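Local coordinates for NOL1/NOP2/sun family protein (Enterococcus faecium, PDB 3M4X), which probably methylates ribosomal RNA, as a member of the RsmF-like NOL1/NOP2/sun family of RNA methyltransferases, at residues G39-P44 / S67-L72. Sequence-based numbering, arbitrary orientation.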
ATOM      1  N   GLY A  39     -12.344  -8.755   1.850  1.00 40.11           N
ATOM      2  CA  GLY A  39     -11.112  -9.526   1.822  1.00 32.98           C
ATOM      3  C   GLY A  39      -9.980  -8.877   2.586  1.00 35.45           C
ATOM      4  O   GLY A  39     -10.080  -7.737   3.030  1.00 38.91           O
ATOM      5  N   PHE A  40      -8.891  -9.615   2.732  1.00 34.73           N
ATOM      6  CA  PHE A  40      -7.688  -9.094   3.356  1.00 33.87           C
ATOM      7  C   PHE A  40      -6.529  -9.932   2.885  1.00 32.30           C
ATOM      8  O   PHE A  40      -6.732 -10.967   2.270  1.00 34.35           O
ATOM      9  CB  PHE A  40      -7.788  -9.133   4.889  1.00 36.87           C
ATOM     10  CG  PHE A  40      -7.875 -10.521   5.468  1.00 31.39           C
ATOM     11  CD1 PHE A  40      -6.748 -11.150   5.963  1.00 32.25           C
ATOM     12  CD2 PHE A  40      -9.096 -11.189   5.536  1.00 37.05           C
ATOM     13  CE1 PHE A  40      -6.829 -12.426   6.517  1.00 33.61           C
ATOM     14  CE2 PHE A  40      -9.188 -12.470   6.080  1.00 36.18           C
ATOM     15  CZ  PHE A  40      -8.055 -13.086   6.570  1.00 37.53           C
ATOM     16  N   ARG A  41      -5.316  -9.470   3.165  1.00 31.99           N
ATOM     17  CA  ARG A  41      -4.097 -10.186   2.803  1.00 34.81           C
ATOM     18  C   ARG A  41      -3.198 -10.430   4.010  1.00 32.45           C
ATOM     19  O   ARG A  41      -3.145  -9.625   4.942  1.00 26.96           O
ATOM     20  CB  ARG A  41      -3.294  -9.401   1.760  1.00 39.00           C
ATOM     21  CG  ARG A  41      -3.828  -9.471   0.341  1.00 38.86           C
ATOM     22  CD  ARG A  41      -2.956  -8.636  -0.594  1.00 39.21           C
ATOM     23  NE  ARG A  41      -3.229  -7.227  -0.388  1.00 40.53           N
ATOM     24  CZ  ARG A  41      -2.415  -6.368   0.215  1.00 32.94           C
ATOM     25  NH1 ARG A  41      -1.229  -6.739   0.656  1.00 27.94           N
ATOM     26  NH2 ARG A  41      -2.797  -5.114   0.357  1.00 28.07           N
ATOM     27  N   TRP A  42      -2.496 -11.556   3.977  1.00 31.22           N
ATOM     28  CA  TRP A  42      -1.419 -11.796   4.909  1.00 32.38           C
ATOM     29  C   TRP A  42      -0.131 -11.163   4.374  1.00 33.78           C
ATOM     30  O   TRP A  42      -0.072 -10.695   3.226  1.00 33.20           O
ATOM     31  CB  TRP A  42      -1.256 -13.301   5.216  1.00 25.45           C
ATOM     32  CG  TRP A  42      -0.927 -14.168   4.037  1.00 27.70           C
ATOM     33  CD1 TRP A  42      -1.815 -14.742   3.162  1.00 31.95           C
ATOM     34  CD2 TRP A  42       0.375 -14.576   3.610  1.00 31.23           C
ATOM     35  NE1 TRP A  42      -1.138 -15.483   2.223  1.00 32.60           N
ATOM     36  CE2 TRP A  42       0.206 -15.390   2.469  1.00 32.50           C
ATOM     37  CE3 TRP A  42       1.672 -14.341   4.090  1.00 26.21           C
ATOM     38  CZ2 TRP A  42       1.280 -15.968   1.798  1.00 35.59           C
ATOM     39  CZ3 TRP A  42       2.736 -14.913   3.422  1.00 29.81           C
ATOM     40  CH2 TRP A  42       2.537 -15.719   2.289  1.00 33.69           C
ATOM     41  N   ASN A  43       0.895 -11.152   5.218  1.00 28.31           N
ATOM     42  CA  ASN A  43       2.074 -10.338   4.996  1.00 25.02           C
ATOM     43  C   ASN A  43       3.361 -11.170   4.981  1.00 28.86           C
ATOM     44  O   ASN A  43       3.833 -11.609   6.030  1.00 32.34           O
ATOM     45  CB  ASN A  43       2.139  -9.246   6.072  1.00 27.11           C
ATOM     46  CG  ASN A  43       3.206  -8.216   5.783  1.00 23.90           C
ATOM     47  OD1 ASN A  43       4.000  -8.394   4.876  1.00 26.41           O
ATOM     48  ND2 ASN A  43       3.233  -7.141   6.558  1.00 22.54           N
ATOM     49  N   PRO A  44       3.917 -11.397   3.781  1.00 28.54           N
ATOM     50  CA  PRO A  44       5.151 -12.170   3.578  1.00 30.07           C
ATOM     51  C   PRO A  44       6.371 -11.440   4.132  1.00 34.07           C
ATOM     52  O   PRO A  44       7.433 -12.042   4.265  1.00 32.97           O
ATOM     53  CB  PRO A  44       5.280 -12.272   2.054  1.00 34.29           C
ATOM     54  CG  PRO A  44       4.007 -11.701   1.481  1.00 31.54           C
ATOM     55  CD  PRO A  44       3.359 -10.866   2.520  1.00 27.34           C
ATOM     56  N   SER A  67      -5.274 -12.367  -5.621  1.00 34.23           N
ATOM     57  CA  SER A  67      -3.927 -12.255  -5.057  1.00 37.07           C
ATOM     58  C   SER A  67      -3.467 -13.525  -4.360  1.00 40.67           C
ATOM     59  O   SER A  67      -4.215 -14.133  -3.614  1.00 38.23           O
ATOM     60  CB  SER A  67      -3.813 -11.073  -4.083  1.00 32.48           C
ATOM     61  OG  SER A  67      -2.714 -11.266  -3.197  1.00 27.67           O
ATOM     62  N   ASN A  68      -2.212 -13.880  -4.606  1.00 48.74           N
ATOM     63  CA  ASN A  68      -1.489 -14.972  -3.955  1.00 45.18           C
ATOM     64  C   ASN A  68      -1.550 -14.985  -2.432  1.00 36.88           C
ATOM     65  O   ASN A  68      -1.290 -16.013  -1.809  1.00 33.64           O
ATOM     66  CB  ASN A  68      -0.007 -14.848  -4.328  1.00 49.30           C
ATOM     67  CG  ASN A  68       0.479 -15.998  -5.158  1.00 61.23           C
ATOM     68  OD1 ASN A  68       1.144 -15.802  -6.171  1.00 65.05           O
ATOM     69  ND2 ASN A  68       0.152 -17.216  -4.737  1.00 67.96           N
ATOM     70  N   GLU A  69      -1.850 -13.836  -1.839  1.00 31.88           N
ATOM     71  CA  GLU A  69      -1.776 -13.675  -0.384  1.00 33.96           C
ATOM     72  C   GLU A  69      -3.111 -13.216   0.193  1.00 32.82           C
ATOM     73  O   GLU A  69      -3.188 -12.759   1.332  1.00 34.07           O
ATOM     74  CB  GLU A  69      -0.662 -12.678  -0.051  1.00 33.76           C
ATOM     75  CG  GLU A  69       0.666 -13.038  -0.739  1.00 38.62           C
ATOM     76  CD  GLU A  69       1.504 -11.825  -1.131  1.00 47.72           C
ATOM     77  OE1 GLU A  69       1.007 -10.677  -1.047  1.00 46.42           O
ATOM     78  OE2 GLU A  69       2.669 -12.027  -1.532  1.00 52.99           O
ATOM     79  N   GLY A  70      -4.155 -13.333  -0.619  1.00 31.90           N
ATOM     80  CA  GLY A  70      -5.474 -12.860  -0.250  1.00 32.29           C
ATOM     81  C   GLY A  70      -6.404 -13.958   0.252  1.00 34.88           C
ATOM     82  O   GLY A  70      -6.322 -15.120  -0.154  1.00 33.09           O
ATOM     83  N   PHE A  71      -7.299 -13.553   1.143  1.00 37.37           N
ATOM     84  CA  PHE A  71      -8.319 -14.403   1.725  1.00 36.65           C
ATOM     85  C   PHE A  71      -9.639 -13.651   1.655  1.00 32.39           C
ATOM     86  O   PHE A  71      -9.667 -12.423   1.752  1.00 29.07           O
ATOM     87  CB  PHE A  71      -8.013 -14.668   3.204  1.00 35.98           C
ATOM     88  CG  PHE A  71      -6.870 -15.610   3.436  1.00 38.45           C
ATOM     89  CD1 PHE A  71      -5.751 -15.195   4.139  1.00 33.77           C
ATOM     90  CD2 PHE A  71      -6.919 -16.910   2.964  1.00 40.29           C
ATOM     91  CE1 PHE A  71      -4.698 -16.062   4.366  1.00 37.68           C
ATOM     92  CE2 PHE A  71      -5.870 -17.786   3.186  1.00 41.76           C
ATOM     93  CZ  PHE A  71      -4.753 -17.362   3.890  1.00 38.90           C
ATOM     94  N   LEU A  72     -10.737 -14.382   1.525  1.00 38.56           N
ATOM     95  CA  LEU A  72     -12.048 -13.762   1.641  1.00 41.73           C
ATOM     96  C   LEU A  72     -12.406 -13.642   3.114  1.00 47.56           C
ATOM     97  O   LEU A  72     -12.314 -14.613   3.873  1.00 43.40           O
ATOM     98  CB  LEU A  72     -13.107 -14.585   0.913  1.00 38.92           C
ATOM     99  CG  LEU A  72     -12.915 -14.647  -0.601  1.00 47.16           C
ATOM    100  CD1 LEU A  72     -14.123 -15.329  -1.249  1.00 48.07           C
ATOM    101  CD2 LEU A  72     -12.702 -13.253  -1.179  1.00 38.73           C
TER
HETATM  102  O   HOH W   1       0.148  -9.147   0.961  1.00 39.14           O
HETATM  103  O   HOH W   2      -2.112 -17.625   0.167  1.00 44.23           O
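Phe-71 sits between Phe-40 and Trp-42 and touches each with a different part of its side chain. Its CB lies over one face of the Phe-40 ring, offset toward the rim, at 3.7 Å from Phe-40 CZ, in a CH-pi contact; the two ring planes are inclined at 43°. Farther out, Phe-71 CE1 meets Trp-42 CD1 at 3.4 Å, again with oblique planes. The indole takes Glu-69 on a face: Glu-69 CB stands 3.8 Å from the centroid of the Trp-42 five-membered ring, a second CH-pi contact, and the two side chains cross at about a right angle. The Trp-42 CG lies between its backbone N and carbonyl carbon (chi1 61°), which starts the indole on its way across to the turn. A bend at chi2 then turns the Glu-69 carboxylate aside, and OE2 reaches Pro-44 CG at 3.3 Å.

Two waters bridge the segments. One takes a hydrogen bond in plane from Arg-41 NH1 and donates to Glu-69 OE1 and Trp-42 O, joining the opposite charges without a direct salt bridge; Arg-41 NE bonds Gln-90. The other accepts from Trp-42 NE1 at the indole edge and donates to Asn-68 O.

In the backbone, Phe-40 and Phe-71 form an antiparallel hydrogen-bonded pair, and Trp-42 N bonds Glu-69 O (3.0 Å). The type I turn 67-70 is braced by an ST turn, Ser-67 OG accepting from Glu-69 N. Leu-50 and Val-53 of helix 49-56 pack on Trp-42 and Phe-71, while His-57 stacks on Phe-40. Phe-40, Trp-42 and Phe-71 form an aromatic cluster, the two phenylalanines on one face of a small three-stranded antiparallel sheet, with 39-41 central and 70-72 at an edge, in the RsmF-type N-terminal domain.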